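Local structure of phosphoribosylaminoimidazole-succinocarboxamide synthase (Thermotoga maritima, 1KUT) at residues Val84-Lys89 with Glu146-Ile151; Phe113-Asp118 with Glu131-Ala136; Leu153-Phe158 with Trp167-Glu172. The protein catalyses the ATP-dependent joining of L-aspartate to 5-amino-1-(5-phosphoribosyl)imidazole-4-carboxylate, giving SAICAR, a step of de novo purine biosynthesis. One frame throughout, in Å; residues are numbered along the deposited sequence.

Interaction 1 (Val84-Lys89 with Glu146-Ile151); sequences VVVRLK and EAAVKI
Val84 and Val86 each turn one methyl toward the CB of Ala148, so that the alanine rests against two valines on the same face of strand 78-87. The closer meeting is Val86 CG2 with Ala148 CB at 3.6 Å, while Val84 CG1 lies 4.1 Å from Ala148 CB. The two valines use different branches. In Val84, CG1 stands opposite the backbone N (chi1 -169°) and leans down the chain beside its own carbonyl carbon; in Val86 the touching CG2 lies beside the backbone N and leans back up the chain. The two methyls therefore incline toward one another and flank the alanine. Alanine suits the helix side because its single methyl keeps the backbones close: Val86 CA and Val149 CA are 6.8 Å apart, and the segment axes approach to 8.8 Å at a crossing angle of -44°. Beta-branched valine suits the strand, where it fills the layer next to the backbone without a long side chain. Alternate residues face opposite sides, Val84 and Val86 lying under the helix and Val85 and Arg87 on the other face, where Val85 CG1 sits over the centre of the Arg87 guanidinium, a group that forms a salt bridge with Glu112. The arrangement is characteristic of a long helix packed across one face of an antiparallel sheet in an alpha+beta domain.

Interaction 2 (Phe113-Asp118 with Glu131-Ala136); sequences FFIKDD and EILGIA
A Schellman motif ends helix 127-132 and brings Leu133 and Ile135, the residues on either side of Gly134 in sequence, against Ile115 at the end of strand 105-115. Gly134 is the first residue to leave the helical conformation. Its positive phi of 59°, easy for a residue without a side chain, turns the chain out of the helix, and its N bonds back to Glu131 O at 2.9 Å. The contact itself is made by three branched aliphatic side chains, chiefly through their terminal methyls. Ile115 is extended, its CD1 trans to CA (chi2 -173°), and this reach bridges backbones whose nearest CA atoms, those of Ile115 and Ile135, are 9.0 Å apart. Ile115 CD1 meets Leu133 CD1 at 3.5 Å, tighter than an ordinary methyl contact, and Ile135 CD1 at 3.6 Å. Ile135 CD1 also lies 4.0 Å from Ile115 CG1, so it overlaps the shaft of that side chain as well as its end. Both pairs run aslant to each other. Isoleucine and leucine suit this place because their terminal methyls lie far enough from the backbone to meet across the gap. Around them Val125 packs on Ile115, and Leu130 and Pro81 pack on Ile135. Tyr98 of the second subunit lies against Ile115 and Leu133, so the cluster is shared with the dimer partner. The arrangement is that of a Schellman-capped helix end whose apolar residues pack on a strand end at a subunit interface.

Interaction 3 (Leu153-Phe158 with Trp167-Glu172); sequences LALKEF and WDIKYE
Helix 138-160 and strand 164-175 hold their backbones well apart here, the nearest CA atoms, those of Leu155 and Ile169, being 9.8 Å from each other, so side chains alone bridge the gap. Within 153-158, Leu155 CD1 does the touching. It meets Ile169 CD1 at 3.7 Å, the two side chains crossing at about a right angle. Ile169 reaches it by running fully extended: CG1 is trans to the backbone N (chi1 177°) and CD1 trans to CA (chi2 166°). Tyr171 comes from the opposite direction to Leu155 and brings its OH to 3.9 Å from Leu155 CD1. This is helix-on-sheet packing in an alpha+beta domain, and tyrosine suits it because its ring is apolar while its hydroxyl can be satisfied within the core by hydrogen bonding to Thr152 OG1 of helix 138-160. Leucine suits the helix position, since it also packs on Leu50 and Leu54 of helix 39-55 and so joins two helices to the sheet. The other strand face is charged: Lys170 NZ forms a salt bridge with Glu172 OE2 at 3.1 Å, meeting it from above the carboxylate plane, 38° out of it.

How the interactions relate
Interactions 1 and 3 are core contacts, centred about 6 Å apart, in which successive parts of helix 138-160 cover neighbouring strands, 78-87 and 164-175; the strands themselves are joined by backbone pairs such as Val84 with Tyr171. Interaction 2 lies at the surface, about 17 Å from interaction 1 between centres, and uses the turn that ends the shorter preceding helix, against strand 105-115 of the same sheet. Phe113 links it to interaction 1 by packing its CE2 on Val84 CG2 (3.8 Å). Small residues bring helix and strand close in interaction 1, whereas longer side chains span wider gaps in the other two. On the sheet face turned from helix 138-160, where charged and apolar residues mix, a salt bridge from Lys116 NZ to Glu172 OE2 joins interactions 2 and 3.

Interaction 1 (Val84-Lys89 with Glu146-Ile151)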
loop_
_atom_site.group_PDB
_atom_site.type_symbol
_atom_site.label_atom_id
_atom_site.label_comp_id
_atom_site.label_asym_id
_atom_site.label_seq_id
_atom_site.Cartn_x
_atom_site.Cartn_y
_atom_site.Cartn_z
ATOM N N VAL B 84 0.922 -6.490 -10.286
ATOM C CA VAL B 84 -0.243 -6.885 -9.512
ATOM C C VAL B 84 0.022 -8.270 -8.932
ATOM O O VAL B 84 0.177 -9.248 -9.670
ATOM C CB VAL B 84 -1.516 -6.947 -10.398
ATOM C CG1 VAL B 84 -2.752 -7.092 -9.508
ATOM C CG2 VAL B 84 -1.611 -5.714 -11.287
ATOM N N VAL B 85 0.042 -8.353 -7.607
ATOM C CA VAL B 85 0.319 -9.600 -6.934
ATOM C C VAL B 85 -0.909 -10.180 -6.256
ATOM O O VAL B 85 -1.656 -9.466 -5.576
ATOM C CB VAL B 85 1.414 -9.386 -5.869
ATOM C CG1 VAL B 85 1.710 -10.689 -5.138
ATOM C CG2 VAL B 85 2.672 -8.832 -6.531
ATOM N N VAL B 86 -1.126 -11.478 -6.455
ATOM C CA VAL B 86 -2.236 -12.147 -5.812
ATOM C C VAL B 86 -1.632 -13.162 -4.856
ATOM O O VAL B 86 -0.749 -13.954 -5.236
ATOM C CB VAL B 86 -3.140 -12.867 -6.823
ATOM C CG1 VAL B 86 -4.285 -13.546 -6.092
ATOM C CG2 VAL B 86 -3.697 -11.869 -7.824
ATOM N N ARG B 87 -2.076 -13.136 -3.605
ATOM C CA ARG B 87 -1.554 -14.077 -2.635
ATOM C C ARG B 87 -2.649 -15.025 -2.200
ATOM O O ARG B 87 -3.768 -14.603 -1.918
ATOM C CB ARG B 87 -1.001 -13.340 -1.414
ATOM C CG ARG B 87 0.168 -12.428 -1.741
ATOM C CD ARG B 87 0.538 -11.570 -0.563
ATOM N NE ARG B 87 1.453 -10.509 -0.968
ATOM C CZ ARG B 87 2.733 -10.693 -1.278
ATOM N NH1 ARG B 87 3.265 -11.905 -1.223
ATOM N NH2 ARG B 87 3.475 -9.658 -1.653
ATOM N N LEU B 88 -2.311 -16.312 -2.170
ATOM C CA LEU B 88 -3.221 -17.356 -1.753
ATOM C C LEU B 88 -2.715 -17.873 -0.415
ATOM O O LEU B 88 -3.485 -18.367 0.407
ATOM C CB LEU B 88 -3.216 -18.493 -2.782
ATOM C CG LEU B 88 -4.371 -18.587 -3.785
ATOM C CD1 LEU B 88 -4.759 -17.229 -4.273
ATOM C CD2 LEU B 88 -3.959 -19.479 -4.942
ATOM N N LYS B 89 -1.409 -17.758 -0.208
ATOM C CA LYS B 89 -0.785 -18.206 1.023
ATOM C C LYS B 89 0.221 -17.169 1.473
ATOM O O LYS B 89 0.807 -16.464 0.650
ATOM C CB LYS B 89 -0.078 -19.545 0.826
ATOM C CG LYS B 89 -1.002 -20.701 0.442
ATOM C CD LYS B 89 -0.284 -22.036 0.551
ATOM C CE LYS B 89 -1.147 -23.190 0.032
ATOM N NZ LYS B 89 -2.508 -23.231 0.640
ATOM N N GLU B 146 -10.018 -8.000 -10.819
ATOM C CA GLU B 146 -10.916 -9.103 -11.186
ATOM C C GLU B 146 -10.201 -10.100 -12.087
ATOM O O GLU B 146 -10.336 -11.315 -11.939
ATOM C CB GLU B 146 -12.164 -8.575 -11.918
ATOM C CG GLU B 146 -12.950 -7.487 -11.178
ATOM C CD GLU B 146 -14.142 -6.948 -11.995
ATOM O OE1 GLU B 146 -15.143 -7.695 -12.173
ATOM O OE2 GLU B 146 -14.071 -5.778 -12.463
ATOM N N ALA B 147 -9.441 -9.575 -13.034
ATOM C CA ALA B 147 -8.712 -10.426 -13.940
ATOM C C ALA B 147 -7.675 -11.220 -13.138
ATOM O O ALA B 147 -7.613 -12.455 -13.224
ATOM C CB ALA B 147 -8.043 -9.577 -15.002
ATOM N N ALA B 148 -6.871 -10.511 -12.348
ATOM C CA ALA B 148 -5.839 -11.150 -11.536
ATOM C C ALA B 148 -6.366 -12.345 -10.742
ATOM O O ALA B 148 -5.786 -13.434 -10.807
ATOM C CB ALA B 148 -5.211 -10.137 -10.600
ATOM N N VAL B 149 -7.446 -12.152 -9.979
ATOM C CA VAL B 149 -8.018 -13.253 -9.204
ATOM C C VAL B 149 -8.551 -14.361 -10.123
ATOM O O VAL B 149 -8.284 -15.542 -9.904
ATOM C CB VAL B 149 -9.138 -12.747 -8.265
ATOM C CG1 VAL B 149 -9.926 -13.922 -7.684
ATOM C CG2 VAL B 149 -8.516 -11.942 -7.131
ATOM N N LYS B 150 -9.298 -13.987 -11.155
ATOM C CA LYS B 150 -9.819 -14.975 -12.097
ATOM C C LYS B 150 -8.667 -15.870 -12.574
ATOM O O LYS B 150 -8.712 -17.095 -12.452
ATOM C CB LYS B 150 -10.429 -14.266 -13.305
ATOM C CG LYS B 150 -10.977 -15.203 -14.376
ATOM C CD LYS B 150 -12.482 -15.333 -14.276
ATOM C CE LYS B 150 -13.110 -13.958 -14.363
ATOM N NZ LYS B 150 -12.494 -13.215 -15.506
ATOM N N ILE B 151 -7.640 -15.236 -13.122
ATOM C CA ILE B 151 -6.473 -15.942 -13.629
ATOM C C ILE B 151 -5.827 -16.783 -12.541
ATOM O O ILE B 151 -5.467 -17.932 -12.761
ATOM C CB ILE B 151 -5.422 -14.944 -14.160
ATOM C CG1 ILE B 151 -5.946 -14.242 -15.407
ATOM C CG2 ILE B 151 -4.117 -15.663 -14.483
ATOM C CD1 ILE B 151 -5.066 -13.080 -15.848
#

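Interaction 2 (Phe113-Asp118 with Glu131-Ala136)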
loop_
_atom_site.group_PDB
_atom_site.type_symbol
_atom_site.label_atom_id
_atom_site.label_comp_id
_atom_site.label_asym_id
_atom_site.label_seq_id
_atom_site.Cartn_x
_atom_site.Cartn_y
_atom_site.Cartn_z
ATOM N N PHE B 113 -1.126 -4.026 -5.193
ATOM C CA PHE B 113 -0.525 -3.318 -6.316
ATOM C C PHE B 113 0.812 -2.711 -5.912
ATOM O O PHE B 113 0.997 -2.234 -4.796
ATOM C CB PHE B 113 -1.429 -2.203 -6.839
ATOM C CG PHE B 113 -2.647 -2.691 -7.560
ATOM C CD1 PHE B 113 -3.771 -3.116 -6.852
ATOM C CD2 PHE B 113 -2.680 -2.717 -8.958
ATOM C CE1 PHE B 113 -4.913 -3.558 -7.529
ATOM C CE2 PHE B 113 -3.822 -3.158 -9.640
ATOM C CZ PHE B 113 -4.940 -3.580 -8.926
ATOM N N PHE B 114 1.745 -2.728 -6.848
ATOM C CA PHE B 114 3.069 -2.170 -6.643
ATOM C C PHE B 114 3.447 -1.366 -7.876
ATOM O O PHE B 114 3.355 -1.850 -9.006
ATOM C CB PHE B 114 4.095 -3.282 -6.465
ATOM C CG PHE B 114 3.970 -4.013 -5.176
ATOM C CD1 PHE B 114 4.662 -3.578 -4.047
ATOM C CD2 PHE B 114 3.165 -5.152 -5.084
ATOM C CE1 PHE B 114 4.563 -4.271 -2.842
ATOM C CE2 PHE B 114 3.055 -5.854 -3.878
ATOM C CZ PHE B 114 3.758 -5.415 -2.754
ATOM N N ILE B 115 3.859 -0.131 -7.664
ATOM C CA ILE B 115 4.285 0.682 -8.778
ATOM C C ILE B 115 5.615 0.109 -9.218
ATOM O O ILE B 115 6.562 0.041 -8.425
ATOM C CB ILE B 115 4.482 2.138 -8.354
ATOM C CG1 ILE B 115 3.107 2.772 -8.130
ATOM C CG2 ILE B 115 5.307 2.908 -9.422
ATOM C CD1 ILE B 115 3.166 4.258 -7.860
ATOM N N LYS B 116 5.708 -0.326 -10.469
ATOM C CA LYS B 116 6.993 -0.855 -10.889
ATOM C C LYS B 116 7.928 0.343 -11.108
ATOM O O LYS B 116 7.740 1.167 -12.010
ATOM C CB LYS B 116 6.851 -1.765 -12.128
ATOM C CG LYS B 116 6.750 -1.105 -13.473
ATOM C CD LYS B 116 6.570 -2.164 -14.583
ATOM C CE LYS B 116 7.752 -3.155 -14.709
ATOM N NZ LYS B 116 7.826 -4.206 -13.642
ATOM N N ASP B 117 8.913 0.446 -10.223
ATOM C CA ASP B 117 9.888 1.526 -10.236
ATOM C C ASP B 117 11.110 1.027 -9.469
ATOM O O ASP B 117 11.215 1.218 -8.250
ATOM C CB ASP B 117 9.293 2.759 -9.545
ATOM C CG ASP B 117 10.265 3.926 -9.467
ATOM O OD1 ASP B 117 9.843 5.010 -9.008
ATOM O OD2 ASP B 117 11.445 3.769 -9.858
ATOM N N ASP B 118 12.022 0.374 -10.182
ATOM C CA ASP B 118 13.226 -0.168 -9.566
ATOM C C ASP B 118 14.018 0.864 -8.769
ATOM O O ASP B 118 14.633 0.532 -7.759
ATOM C CB ASP B 118 14.117 -0.833 -10.630
ATOM C CG ASP B 118 14.218 -0.020 -11.911
ATOM O OD1 ASP B 118 15.017 -0.411 -12.795
ATOM O OD2 ASP B 118 13.499 1.002 -12.043
ATOM N N GLU B 131 -5.333 6.398 -8.872
ATOM C CA GLU B 131 -6.134 7.476 -9.431
ATOM C C GLU B 131 -5.392 8.809 -9.308
ATOM O O GLU B 131 -5.233 9.524 -10.290
ATOM C CB GLU B 131 -7.504 7.550 -8.742
ATOM C CG GLU B 131 -8.449 6.435 -9.172
ATOM C CD GLU B 131 -9.900 6.893 -9.265
ATOM O OE1 GLU B 131 -10.502 7.191 -8.204
ATOM O OE2 GLU B 131 -10.435 6.956 -10.404
ATOM N N ILE B 132 -4.908 9.126 -8.113
ATOM C CA ILE B 132 -4.189 10.384 -7.908
ATOM C C ILE B 132 -2.940 10.518 -8.766
ATOM O O ILE B 132 -2.650 11.596 -9.286
ATOM C CB ILE B 132 -3.818 10.572 -6.416
ATOM C CG1 ILE B 132 -5.077 10.933 -5.634
ATOM C CG2 ILE B 132 -2.762 11.666 -6.255
ATOM C CD1 ILE B 132 -4.848 11.185 -4.175
ATOM N N LEU B 133 -2.198 9.427 -8.923
ATOM C CA LEU B 133 -0.982 9.449 -9.730
ATOM C C LEU B 133 -1.339 9.311 -11.198
ATOM O O LEU B 133 -0.461 9.276 -12.062
ATOM C CB LEU B 133 -0.049 8.312 -9.324
ATOM C CG LEU B 133 0.453 8.398 -7.880
ATOM C CD1 LEU B 133 1.279 7.155 -7.558
ATOM C CD2 LEU B 133 1.277 9.664 -7.686
ATOM N N GLY B 134 -2.637 9.222 -11.471
ATOM C CA GLY B 134 -3.092 9.086 -12.841
ATOM C C GLY B 134 -2.545 7.866 -13.560
ATOM O O GLY B 134 -2.459 7.861 -14.795
ATOM N N ILE B 135 -2.173 6.834 -12.808
ATOM C CA ILE B 135 -1.639 5.604 -13.412
ATOM C C ILE B 135 -2.767 4.763 -14.022
ATOM O O ILE B 135 -2.622 4.188 -15.099
ATOM C CB ILE B 135 -0.891 4.756 -12.348
ATOM C CG1 ILE B 135 0.436 5.428 -12.009
ATOM C CG2 ILE B 135 -0.707 3.305 -12.836
ATOM C CD1 ILE B 135 1.044 4.910 -10.757
ATOM N N ALA B 136 -3.891 4.704 -13.314
ATOM C CA ALA B 136 -5.049 3.943 -13.758
ATOM C C ALA B 136 -6.328 4.518 -13.145
ATOM O O ALA B 136 -6.284 5.219 -12.136
ATOM C CB ALA B 136 -4.889 2.494 -13.347
#

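Interaction 3 (Leu153-Phe158 with Trp167-Glu172)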
loop_
_atom_site.group_PDB
_atom_site.type_symbol
_atom_site.label_atom_id
_atom_site.label_comp_id
_atom_site.label_asym_id
_atom_site.label_seq_id
_atom_site.Cartn_x
_atom_site.Cartn_y
_atom_site.Cartn_z
ATOM N N LEU B 153 -7.126 -18.073 -9.816
ATOM C CA LEU B 153 -7.911 -19.258 -9.506
ATOM C C LEU B 153 -7.835 -20.284 -10.655
ATOM O O LEU B 153 -7.673 -21.483 -10.423
ATOM C CB LEU B 153 -9.367 -18.857 -9.217
ATOM C CG LEU B 153 -9.737 -18.595 -7.743
ATOM C CD1 LEU B 153 -8.479 -18.436 -6.859
ATOM C CD2 LEU B 153 -10.621 -17.353 -7.669
ATOM N N ALA B 154 -7.937 -19.814 -11.891
ATOM C CA ALA B 154 -7.849 -20.713 -13.043
ATOM C C ALA B 154 -6.521 -21.455 -13.023
ATOM O O ALA B 154 -6.472 -22.655 -13.303
ATOM C CB ALA B 154 -7.968 -19.927 -14.328
ATOM N N LEU B 155 -5.443 -20.740 -12.693
ATOM C CA LEU B 155 -4.106 -21.333 -12.642
ATOM C C LEU B 155 -3.969 -22.253 -11.445
ATOM O O LEU B 155 -3.281 -23.278 -11.499
ATOM C CB LEU B 155 -3.027 -20.244 -12.577
ATOM C CG LEU B 155 -2.730 -19.495 -13.866
ATOM C CD1 LEU B 155 -1.594 -18.504 -13.642
ATOM C CD2 LEU B 155 -2.350 -20.510 -14.941
ATOM N N LYS B 156 -4.621 -21.875 -10.355
ATOM C CA LYS B 156 -4.592 -22.681 -9.146
ATOM C C LYS B 156 -5.204 -24.061 -9.414
ATOM O O LYS B 156 -4.694 -25.082 -8.953
ATOM C CB LYS B 156 -5.375 -21.974 -8.040
ATOM C CG LYS B 156 -5.773 -22.895 -6.890
ATOM C CD LYS B 156 -6.772 -22.241 -5.948
ATOM C CE LYS B 156 -7.291 -23.262 -4.951
ATOM N NZ LYS B 156 -7.862 -24.433 -5.693
ATOM N N GLU B 157 -6.302 -24.087 -10.158
ATOM C CA GLU B 157 -6.981 -25.346 -10.473
ATOM C C GLU B 157 -6.152 -26.162 -11.456
ATOM O O GLU B 157 -6.210 -27.400 -11.483
ATOM C CB GLU B 157 -8.365 -25.048 -11.055
ATOM C CG GLU B 157 -9.197 -24.180 -10.134
ATOM C CD GLU B 157 -10.326 -23.462 -10.854
ATOM O OE1 GLU B 157 -10.060 -22.866 -11.926
ATOM O OE2 GLU B 157 -11.473 -23.479 -10.346
ATOM N N PHE B 158 -5.375 -25.450 -12.256
ATOM C CA PHE B 158 -4.501 -26.058 -13.242
ATOM C C PHE B 158 -3.431 -26.919 -12.564
ATOM O O PHE B 158 -3.351 -28.126 -12.807
ATOM C CB PHE B 158 -3.823 -24.963 -14.059
ATOM C CG PHE B 158 -2.970 -25.484 -15.162
ATOM C CD1 PHE B 158 -3.546 -25.925 -16.349
ATOM C CD2 PHE B 158 -1.590 -25.564 -15.009
ATOM C CE1 PHE B 158 -2.755 -26.438 -17.376
ATOM C CE2 PHE B 158 -0.789 -26.076 -16.023
ATOM C CZ PHE B 158 -1.371 -26.514 -17.212
ATOM N N TRP B 167 1.210 -20.630 -4.373
ATOM C CA TRP B 167 1.283 -19.777 -3.196
ATOM C C TRP B 167 0.894 -18.340 -3.502
ATOM O O TRP B 167 0.064 -17.742 -2.812
ATOM C CB TRP B 167 2.690 -19.827 -2.637
ATOM C CG TRP B 167 2.929 -21.042 -1.866
ATOM C CD1 TRP B 167 2.447 -22.296 -2.137
ATOM C CD2 TRP B 167 3.717 -21.158 -0.678
ATOM N NE1 TRP B 167 2.891 -23.186 -1.184
ATOM C CE2 TRP B 167 3.672 -22.514 -0.277
ATOM C CE3 TRP B 167 4.460 -20.250 0.091
ATOM C CZ2 TRP B 167 4.343 -22.977 0.856
ATOM C CZ3 TRP B 167 5.122 -20.711 1.208
ATOM C CH2 TRP B 167 5.061 -22.063 1.582
ATOM N N ASP B 168 1.530 -17.787 -4.524
ATOM C CA ASP B 168 1.267 -16.431 -4.978
ATOM C C ASP B 168 1.865 -16.255 -6.362
ATOM O O ASP B 168 2.668 -17.074 -6.820
ATOM C CB ASP B 168 1.838 -15.395 -4.017
ATOM C CG ASP B 168 3.305 -15.584 -3.766
ATOM O OD1 ASP B 168 4.023 -15.968 -4.713
ATOM O OD2 ASP B 168 3.746 -15.326 -2.619
ATOM N N ILE B 169 1.480 -15.173 -7.026
ATOM C CA ILE B 169 1.928 -14.936 -8.378
ATOM C C ILE B 169 1.801 -13.452 -8.659
ATOM O O ILE B 169 0.945 -12.791 -8.092
ATOM C CB ILE B 169 1.033 -15.775 -9.348
ATOM C CG1 ILE B 169 1.403 -15.515 -10.805
ATOM C CG2 ILE B 169 -0.438 -15.445 -9.119
ATOM C CD1 ILE B 169 0.820 -16.522 -11.729
ATOM N N LYS B 170 2.669 -12.925 -9.512
ATOM C CA LYS B 170 2.632 -11.510 -9.870
ATOM C C LYS B 170 2.264 -11.353 -11.350
ATOM O O LYS B 170 2.758 -12.100 -12.199
ATOM C CB LYS B 170 4.002 -10.870 -9.633
ATOM C CG LYS B 170 4.055 -9.408 -10.069
ATOM C CD LYS B 170 5.405 -9.039 -10.667
ATOM C CE LYS B 170 5.756 -9.922 -11.870
ATOM N NZ LYS B 170 6.713 -9.250 -12.802
ATOM N N TYR B 171 1.402 -10.382 -11.651
ATOM C CA TYR B 171 0.983 -10.105 -13.031
ATOM C C TYR B 171 1.315 -8.668 -13.430
ATOM O O TYR B 171 1.707 -7.841 -12.602
ATOM C CB TYR B 171 -0.531 -10.277 -13.193
ATOM C CG TYR B 171 -1.063 -11.642 -12.781
ATOM C CD1 TYR B 171 -0.804 -12.778 -13.551
ATOM C CD2 TYR B 171 -1.821 -11.790 -11.620
ATOM C CE1 TYR B 171 -1.289 -14.024 -13.171
ATOM C CE2 TYR B 171 -2.315 -13.032 -11.231
ATOM C CZ TYR B 171 -2.047 -14.135 -12.012
ATOM O OH TYR B 171 -2.562 -15.349 -11.657
ATOM N N GLU B 172 1.149 -8.400 -14.720
ATOM C CA GLU B 172 1.338 -7.085 -15.319
ATOM C C GLU B 172 0.339 -7.021 -16.468
ATOM O O GLU B 172 0.242 -7.948 -17.274
ATOM C CB GLU B 172 2.777 -6.890 -15.809
ATOM C CG GLU B 172 3.750 -6.514 -14.675
ATOM C CD GLU B 172 5.189 -6.314 -15.144
ATOM O OE1 GLU B 172 5.395 -5.864 -16.296
ATOM O OE2 GLU B 172 6.120 -6.591 -14.347
#